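PDB 4YWE: putative aldehyde dehydrogenase from Burkholderia cenocepacia, which probably oxidises an aldehyde substrate with NAD or NADP as electron acceptor, as other members of the aldehyde dehydrogenase family do. Local coordinates for residues A[101-104]-A[105-108]; A[211-214]-A[215-218]; A[403-406]-A[407-411]; A[469-472]-A[473-476]. All blocks are in the same frame, centred on the assembly; numbering follows the deposited sequence.

How the interactions relate
From the N terminus, interaction 1 (101-108) comes first, at the turn where helix 89-100 gives way to helix 104-124. Interaction 2 (211-218) follows at the passage from strand 207-209 into helix 214-223, then interaction 3 (403-411) along helix 403-410, and finally interaction 4 (469-476), which leads through a short helical turn into strand 477-485. All four are local and in series; none nests within or crosses another, and none touches another. Interactions 2 and 3 are the farthest apart, centres about 40 Å, on opposite sides of the chain's centre. Interaction 4 nevertheless meets the helix begun at interaction 1, since A472 and L473 pack on Y121 of helix 104-124.

Interaction 1 (A[101-104]-A[105-108]); sequences GKPL and KQAR
P103 and Q106 meet at the N-cap of helix 104-124, where P103 is the cap residue and the chain turns out of helix 89-100. Three backbone bonds start the helix. P103 O accepts from A107 N at 2.9 Å and weakly from Q106 N; R108 N reaches L104 O at 2.9 Å. G101, with positive phi, is the first residue beyond helix 89-100.

Van der Waals contacts flank the turn. The proline ring packs on the Q106 amide, the two side chains side by side, with P103 CG 3.6 Å from Q106 NE2 and P103 CD 3.8 Å from Q106 CD. The aliphatic part of K102 lies along A107, its CG 4.0 Å from A107 CB. A107 and L104 also pack against A97 of helix 89-100.

The polar ends bind outside the turn: Q106 OE1 takes the backbone N of N285, R108 NH2 forms a salt bridge with E90, and K102 NZ, turned onward by a bend at chi3, joins D110 and the carbonyl of N158. Nearer the backbone, K102 CG sits between its own N and carbonyl carbon (chi1 64°), which lays the chain along A107 with K102 CD 3.8 Å from A107 CA.

Interaction 2 (A[211-214]-A[215-218]); sequences TGYG and HEAG. With EDO (1,2-ethanediol), chain I.
The Y213 ring has a carboxylate oxygen at its edge and an imidazole displaced beside it. E216 OE1 lies in the ring plane, 3.5 Å from Y213 CD2, while the E216 carboxylate plane is turned 65° from the ring. The H215 ring is nearly parallel to the tyrosine, planes at 18°, but slid so far that the two barely overlap, and H215 CE1 comes instead to 3.6 Å from Y213 CB. The histidine gets there with CG between its own N and carbonyl carbon (chi1 71°), which sets the imidazole beside the tyrosine side chain, pointing the same way. A water ties the edge partner to the backbone: it accepts from Y213 N and donates to E216 OE1 at 2.8 Å. The other oxygen, E216 OE2, forms a salt bridge with R45.

Y213 is the N-cap of helix 214-223, in the strand-turn-helix that follows strand 207-209; G212, G214 and A217 fit a Rossmann-type GxGxxA pattern, consistent with a nucleotide-binding fold. Y213 O gathers three amides, G218 N at 3.1 Å in a nearly straight bond, E216 N from above the carbonyl plane and A217 N weakly, giving a wider pi-type first turn. G212 CA packs 4.1 Å from A217 CB. An ethanediol, probably from the crystallisation liquor and also bonded to A48 N, is modelled with O1 only 2.5 Å from E216 O, so short that the detail is doubtful.

Interaction 3 (A[403-406]-A[407-411]); sequences EDEA and VALAN
Helix 403-410 is a short alpha-helix, and E405 meets L409 one turn later on one of its sides. The two side chains cross obliquely, with E405 CG 4.0 Å from L409 CD1. E405 CG is anti to the backbone N (chi1 -171°), and this brings it against the leucine's CG and CD1, while E405 OE1 accepts from V401 N just ahead of the helix. The leucine also packs on its partner's backbone: L409 CG is 3.2 Å from E405 O, the same oxygen that L409 N reaches at 2.7 Å.

Four successive i to i+4 bonds form the helical ladder. Besides L409 N, they are V407 N to E403 O, A408 N to D404 O, and A410 N to A406 O at 2.9 Å. V407 has CG1 anti to its backbone N, which leaves CG2 beside that N and 3.3 Å from E403 O.

The helix lies against the sheet that contains strands 394-400 and 261-265: A406, E405 and L409 touch F400, A406 also touches I264, and A410 touches P262. Its V407 side faces L432 and R435 of helix 426-435. Acidic side chains extend the link to that helix, E403 OE2 through salt bridges with R431 and R428, and D404 OD1 with R435. At the C-terminal end N411 leaves helical geometry, its N still bonded to V407 O, while R295 donates to the carbonyls of L409 and A410.

Interaction 4 (A[469-472]-A[473-476]); sequences GFEA and LYGF
This is a local aromatic and apolar contact in the turn that leads through the short helix 472-475 into strand 477-485, with F470 and L473 at its centre. L473 CD1 stands over one face of the F470 ring, 3.9 Å from the centroid and 9° off the normal, a well-centred CH-pi contact. F470 CG is anti to its backbone N, and the ring is thereby carried across the leucine. At the ring's edge, near its plane, comes the Y474 hydroxyl, 3.7 Å from F470 CE1.

Y474 also meets E471, at CD2 and CE2. The E471 chain bends at chi2 (78°), folding the carboxylate back so that E471 OE1 lies 3.6 Å from Y474 CD2, with the two planes 56° apart. E471 O lies near the plane of the tyrosine ring, at its edge. The backbone winds by i to i+3 bonds: L473 N reaches F470 O at 3.1 Å and Y474 N reaches E471 O. Two weak bonds, from G475 N and F476 N, reach A472 O, and F476 CD2 lies 3.3 Å from that oxygen.

F470 and L473 pack on A124 of helix 104-124, and F470 also meets K127 of a second subunit. E471 packs on L479 of a third subunit, with a long, weak ion pair to its R145. F476 packs against helix 160-174. At this place, touched by two other subunits, a type I beta turn from G469 to A472 runs into a weakly bonded one-turn helix that connects to strand 477-485, which pairs antiparallel with strand 139-155.

Interaction 1 (A[101-104]-A[105-108])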
loop_
_atom_site.group_PDB
_atom_site.type_symbol
_atom_site.label_atom_id
_atom_site.label_comp_id
_atom_site.label_asym_id
_atom_site.label_seq_id
_atom_site.Cartn_x
_atom_site.Cartn_y
_atom_site.Cartn_z
ATOM N N GLY A 101 21.118 -2.871 35.279
ATOM C CA GLY A 101 21.923 -3.988 35.740
ATOM C C GLY A 101 22.485 -4.871 34.642
ATOM O O GLY A 101 23.291 -5.764 34.909
ATOM N N LYS A 102 22.064 -4.626 33.405
ATOM C CA LYS A 102 22.507 -5.436 32.276
ATOM C C LYS A 102 23.990 -5.214 31.985
ATOM O O LYS A 102 24.529 -4.144 32.272
ATOM C CB LYS A 102 21.666 -5.127 31.032
ATOM C CG LYS A 102 21.802 -3.707 30.507
ATOM C CD LYS A 102 20.829 -3.458 29.363
ATOM C CE LYS A 102 19.391 -3.618 29.826
ATOM N NZ LYS A 102 18.421 -3.549 28.699
ATOM N N PRO A 103 24.660 -6.239 31.432
ATOM C CA PRO A 103 26.067 -6.133 31.028
ATOM C C PRO A 103 26.312 -5.000 30.032
ATOM O O PRO A 103 25.397 -4.610 29.306
ATOM C CB PRO A 103 26.347 -7.493 30.382
ATOM C CG PRO A 103 25.388 -8.419 31.041
ATOM C CD PRO A 103 24.143 -7.610 31.269
ATOM N N LEU A 104 27.539 -4.489 30.004
ATOM C CA LEU A 104 27.889 -3.351 29.158
ATOM C C LEU A 104 27.673 -3.639 27.674
ATOM O O LEU A 104 27.300 -2.748 26.911
ATOM C CB LEU A 104 29.343 -2.942 29.402
ATOM C CG LEU A 104 29.641 -2.395 30.800
ATOM C CD1 LEU A 104 31.109 -2.027 30.931
ATOM C CD2 LEU A 104 28.755 -1.195 31.101
ATOM N N LYS A 105 27.909 -4.883 27.275
ATOM C CA LYS A 105 27.736 -5.290 25.885
ATOM C C LYS A 105 26.278 -5.152 25.452
ATOM O O LYS A 105 25.989 -4.720 24.335
ATOM C CB LYS A 105 28.218 -6.729 25.688
ATOM C CG LYS A 105 28.186 -7.208 24.248
ATOM C CD LYS A 105 28.708 -8.631 24.130
ATOM C CE LYS A 105 28.717 -9.100 22.683
ATOM N NZ LYS A 105 29.223 -10.493 22.551
ATOM N N GLN A 106 25.363 -5.515 26.345
ATOM C CA GLN A 106 23.933 -5.415 26.066
ATOM C C GLN A 106 23.452 -3.969 26.153
ATOM O O GLN A 106 22.618 -3.531 25.358
ATOM C CB GLN A 106 23.137 -6.296 27.033
ATOM C CG GLN A 106 23.479 -7.776 26.945
ATOM C CD GLN A 106 22.713 -8.620 27.948
ATOM O OE1 GLN A 106 21.595 -8.282 28.337
ATOM N NE2 GLN A 106 23.315 -9.723 28.374
ATOM N N ALA A 107 23.986 -3.231 27.121
ATOM C CA ALA A 107 23.631 -1.828 27.306
ATOM C C ALA A 107 24.060 -0.992 26.106
ATOM O O ALA A 107 23.403 -0.014 25.753
ATOM C CB ALA A 107 24.259 -1.288 28.576
ATOM N N ARG A 108 25.167 -1.382 25.483
ATOM C CA ARG A 108 25.655 -0.704 24.290
ATOM C C ARG A 108 24.762 -1.018 23.093
ATOM O O ARG A 108 24.491 -0.149 22.261
ATOM C CB ARG A 108 27.103 -1.106 23.995
ATOM C CG ARG A 108 27.674 -0.488 22.729
ATOM C CD ARG A 108 29.145 -0.832 22.540
ATOM N NE ARG A 108 29.999 -0.167 23.521
ATOM C CZ ARG A 108 30.509 -0.761 24.596
ATOM N NH1 ARG A 108 30.254 -2.040 24.831
ATOM N NH2 ARG A 108 31.276 -0.076 25.433
#

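Interaction 2 (A[211-214]-A[215-218])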
loop_
_atom_site.group_PDB
_atom_site.type_symbol
_atom_site.label_atom_id
_atom_site.label_comp_id
_atom_site.label_asym_id
_atom_site.label_seq_id
_atom_site.Cartn_x
_atom_site.Cartn_y
_atom_site.Cartn_z
ATOM N N THR A 211 8.923 11.348 35.773
ATOM C CA THR A 211 9.311 10.182 36.556
ATOM C C THR A 211 8.360 10.007 37.733
ATOM O O THR A 211 7.649 10.938 38.100
ATOM C CB THR A 211 10.754 10.297 37.080
ATOM O OG1 THR A 211 10.885 11.487 37.869
ATOM C CG2 THR A 211 11.736 10.352 35.922
ATOM N N GLY A 212 8.344 8.815 38.318
ATOM C CA GLY A 212 7.488 8.547 39.457
ATOM C C GLY A 212 6.957 7.129 39.512
ATOM O O GLY A 212 7.237 6.313 38.632
ATOM N N TYR A 213 6.187 6.833 40.554
ATOM C CA TYR A 213 5.617 5.503 40.728
ATOM C C TYR A 213 4.486 5.267 39.738
ATOM O O TYR A 213 3.800 6.202 39.330
ATOM C CB TYR A 213 5.109 5.313 42.159
ATOM C CG TYR A 213 6.199 5.288 43.206
ATOM C CD1 TYR A 213 7.157 4.283 43.214
ATOM C CD2 TYR A 213 6.261 6.261 44.195
ATOM C CE1 TYR A 213 8.153 4.254 44.172
ATOM C CE2 TYR A 213 7.253 6.239 45.157
ATOM C CZ TYR A 213 8.195 5.235 45.141
ATOM O OH TYR A 213 9.185 5.207 46.097
ATOM N N GLY A 214 4.297 4.008 39.355
ATOM C CA GLY A 214 3.221 3.642 38.455
ATOM C C GLY A 214 1.849 3.930 39.031
ATOM O O GLY A 214 0.957 4.396 38.325
ATOM N N HIS A 215 1.686 3.665 40.325
ATOM C CA HIS A 215 0.400 3.851 40.987
ATOM C C HIS A 215 0.137 5.320 41.310
ATOM O O HIS A 215 -0.934 5.671 41.806
ATOM C CB HIS A 215 0.326 3.011 42.265
ATOM C CG HIS A 215 1.205 3.508 43.370
ATOM N ND1 HIS A 215 2.502 3.071 43.544
ATOM C CD2 HIS A 215 0.973 4.398 44.365
ATOM C CE1 HIS A 215 3.030 3.674 44.594
ATOM N NE2 HIS A 215 2.123 4.485 45.109
ATOM N N GLU A 216 1.114 6.175 41.027
ATOM C CA GLU A 216 0.945 7.611 41.215
ATOM C C GLU A 216 1.006 8.351 39.881
ATOM O O GLU A 216 -0.025 8.738 39.330
ATOM C CB GLU A 216 2.003 8.162 42.176
ATOM C CG GLU A 216 1.775 7.780 43.632
ATOM C CD GLU A 216 2.757 8.450 44.575
ATOM O OE1 GLU A 216 3.874 8.793 44.134
ATOM O OE2 GLU A 216 2.410 8.638 45.760
ATOM N N ALA A 217 2.217 8.539 39.365
ATOM C CA ALA A 217 2.408 9.260 38.111
ATOM C C ALA A 217 1.836 8.483 36.926
ATOM O O ALA A 217 1.177 9.055 36.058
ATOM C CB ALA A 217 3.885 9.547 37.890
ATOM N N GLY A 218 2.096 7.179 36.895
ATOM C CA GLY A 218 1.612 6.333 35.820
ATOM C C GLY A 218 0.100 6.300 35.732
ATOM O O GLY A 218 -0.470 6.357 34.642
HETATM C C1 EDO I . -2.047 10.556 41.245
HETATM O O1 EDO I . -2.045 9.259 40.637
HETATM C C2 EDO I . -0.779 10.738 42.071
HETATM O O2 EDO I . -0.798 12.023 42.702
HETATM O O HOH W 1 5.376 9.285 41.826
#

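Interaction 3 (A[403-406]-A[407-411])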
loop_
_atom_site.group_PDB
_atom_site.type_symbol
_atom_site.label_atom_id
_atom_site.label_comp_id
_atom_site.label_asym_id
_atom_site.label_seq_id
_atom_site.Cartn_x
_atom_site.Cartn_y
_atom_site.Cartn_z
ATOM N N GLU A 403 4.348 -32.492 14.766
ATOM C CA GLU A 403 4.022 -31.092 14.507
ATOM C C GLU A 403 2.767 -30.660 15.260
ATOM O O GLU A 403 2.708 -29.555 15.796
ATOM C CB GLU A 403 3.832 -30.848 13.006
ATOM C CG GLU A 403 5.092 -31.022 12.174
ATOM C CD GLU A 403 4.896 -30.603 10.729
ATOM O OE1 GLU A 403 3.914 -29.884 10.443
ATOM O OE2 GLU A 403 5.723 -30.992 9.877
ATOM N N ASP A 404 1.769 -31.539 15.294
ATOM C CA ASP A 404 0.504 -31.241 15.955
ATOM C C ASP A 404 0.683 -30.944 17.443
ATOM O O ASP A 404 0.113 -29.981 17.955
ATOM C CB ASP A 404 -0.483 -32.396 15.770
ATOM C CG ASP A 404 -1.058 -32.451 14.367
ATOM O OD1 ASP A 404 -0.882 -31.472 13.610
ATOM O OD2 ASP A 404 -1.694 -33.469 14.023
ATOM N N GLU A 405 1.469 -31.763 18.135
ATOM C CA GLU A 405 1.691 -31.539 19.560
ATOM C C GLU A 405 2.542 -30.294 19.787
ATOM O O GLU A 405 2.344 -29.571 20.761
ATOM C CB GLU A 405 2.353 -32.750 20.222
ATOM C CG GLU A 405 2.403 -32.627 21.743
ATOM C CD GLU A 405 3.010 -33.835 22.425
ATOM O OE1 GLU A 405 3.900 -34.476 21.832
ATOM O OE2 GLU A 405 2.596 -34.141 23.563
ATOM N N ALA A 406 3.487 -30.048 18.885
ATOM C CA ALA A 406 4.320 -28.853 18.963
ATOM C C ALA A 406 3.449 -27.603 18.922
ATOM O O ALA A 406 3.646 -26.675 19.705
ATOM C CB ALA A 406 5.338 -28.835 17.835
ATOM N N VAL A 407 2.480 -27.593 18.012
ATOM C CA VAL A 407 1.548 -26.478 17.894
ATOM C C VAL A 407 0.670 -26.383 19.139
ATOM O O VAL A 407 0.454 -25.295 19.673
ATOM C CB VAL A 407 0.683 -26.607 16.629
ATOM C CG1 VAL A 407 -0.410 -25.545 16.618
ATOM C CG2 VAL A 407 1.549 -26.506 15.382
ATOM N N ALA A 408 0.168 -27.528 19.592
ATOM C CA ALA A 408 -0.673 -27.586 20.783
ATOM C C ALA A 408 0.071 -27.062 22.009
ATOM O O ALA A 408 -0.479 -26.293 22.797
ATOM C CB ALA A 408 -1.155 -29.010 21.022
ATOM N N LEU A 409 1.323 -27.480 22.162
ATOM C CA LEU A 409 2.150 -27.019 23.271
ATOM C C LEU A 409 2.460 -25.527 23.148
ATOM O O LEU A 409 2.368 -24.786 24.126
ATOM C CB LEU A 409 3.452 -27.821 23.341
ATOM C CG LEU A 409 3.337 -29.287 23.762
ATOM C CD1 LEU A 409 4.689 -29.979 23.683
ATOM C CD2 LEU A 409 2.756 -29.391 25.161
ATOM N N ALA A 410 2.819 -25.098 21.942
ATOM C CA ALA A 410 3.200 -23.709 21.696
ATOM C C ALA A 410 2.049 -22.739 21.953
ATOM O O ALA A 410 2.238 -21.694 22.573
ATOM C CB ALA A 410 3.710 -23.549 20.274
ATOM N N ASN A 411 0.856 -23.085 21.476
ATOM C CA ASN A 411 -0.314 -22.233 21.659
ATOM C C ASN A 411 -1.046 -22.548 22.962
ATOM O O ASN A 411 -2.125 -22.014 23.219
ATOM C CB ASN A 411 -1.279 -22.383 20.479
ATOM C CG ASN A 411 -0.643 -22.022 19.152
ATOM O OD1 ASN A 411 0.360 -21.309 19.105
ATOM N ND2 ASN A 411 -1.229 -22.507 18.064
#

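Interaction 4 (A[469-472]-A[473-476])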
loop_
_atom_site.group_PDB
_atom_site.type_symbol
_atom_site.label_atom_id
_atom_site.label_comp_id
_atom_site.label_asym_id
_atom_site.label_seq_id
_atom_site.Cartn_x
_atom_site.Cartn_y
_atom_site.Cartn_z
ATOM N N GLY A 469 8.781 -1.167 13.423
ATOM C CA GLY A 469 8.520 -1.191 11.995
ATOM C C GLY A 469 7.658 -0.044 11.502
ATOM O O GLY A 469 7.251 0.821 12.276
ATOM N N PHE A 470 7.378 -0.040 10.203
ATOM C CA PHE A 470 6.558 1.001 9.598
ATOM C C PHE A 470 5.118 0.911 10.096
ATOM O O PHE A 470 4.439 1.927 10.253
ATOM C CB PHE A 470 6.600 0.893 8.071
ATOM C CG PHE A 470 6.129 2.129 7.360
ATOM C CD1 PHE A 470 4.780 2.341 7.126
ATOM C CD2 PHE A 470 7.038 3.079 6.924
ATOM C CE1 PHE A 470 4.346 3.481 6.471
ATOM C CE2 PHE A 470 6.609 4.220 6.269
ATOM C CZ PHE A 470 5.262 4.420 6.042
ATOM N N GLU A 471 4.670 -0.315 10.354
ATOM C CA GLU A 471 3.301 -0.590 10.790
ATOM C C GLU A 471 2.905 0.188 12.048
ATOM O O GLU A 471 1.726 0.472 12.266
ATOM C CB GLU A 471 3.133 -2.095 11.035
ATOM C CG GLU A 471 1.731 -2.529 11.444
ATOM C CD GLU A 471 0.770 -2.591 10.273
ATOM O OE1 GLU A 471 1.211 -2.384 9.124
ATOM O OE2 GLU A 471 -0.431 -2.851 10.503
ATOM N N ALA A 472 3.892 0.536 12.866
ATOM C CA ALA A 472 3.643 1.214 14.133
ATOM C C ALA A 472 3.019 2.592 13.928
ATOM O O ALA A 472 2.263 3.072 14.775
ATOM C CB ALA A 472 4.936 1.333 14.928
ATOM N N LEU A 473 3.336 3.220 12.800
ATOM C CA LEU A 473 2.830 4.551 12.482
ATOM C C LEU A 473 1.306 4.581 12.363
ATOM O O LEU A 473 0.680 5.611 12.611
ATOM C CB LEU A 473 3.461 5.064 11.185
ATOM C CG LEU A 473 4.985 5.201 11.171
ATOM C CD1 LEU A 473 5.466 5.648 9.803
ATOM C CD2 LEU A 473 5.449 6.169 12.248
ATOM N N TYR A 474 0.714 3.453 11.980
ATOM C CA TYR A 474 -0.739 3.369 11.836
ATOM C C TYR A 474 -1.426 3.378 13.197
ATOM O O TYR A 474 -2.570 3.812 13.324
ATOM C CB TYR A 474 -1.134 2.116 11.053
ATOM C CG TYR A 474 -0.545 2.064 9.663
ATOM C CD1 TYR A 474 -1.000 2.914 8.663
ATOM C CD2 TYR A 474 0.466 1.164 9.350
ATOM C CE1 TYR A 474 -0.460 2.871 7.390
ATOM C CE2 TYR A 474 1.009 1.114 8.081
ATOM C CZ TYR A 474 0.542 1.970 7.105
ATOM O OH TYR A 474 1.083 1.921 5.841
ATOM N N GLY A 475 -0.722 2.891 14.214
ATOM C CA GLY A 475 -1.239 2.907 15.568
ATOM C C GLY A 475 -1.114 4.270 16.221
ATOM O O GLY A 475 -1.811 4.569 17.191
ATOM N N PHE A 476 -0.223 5.100 15.687
ATOM C CA PHE A 476 0.006 6.433 16.237
ATOM C C PHE A 476 -0.657 7.521 15.397
ATOM O O PHE A 476 -0.417 8.712 15.609
ATOM C CB PHE A 476 1.505 6.710 16.369
ATOM C CG PHE A 476 2.145 6.021 17.540
ATOM C CD1 PHE A 476 1.879 6.439 18.833
ATOM C CD2 PHE A 476 3.015 4.959 17.350
ATOM C CE1 PHE A 476 2.464 5.810 19.915
ATOM C CE2 PHE A 476 3.603 4.326 18.429
ATOM C CZ PHE A 476 3.329 4.752 19.711
#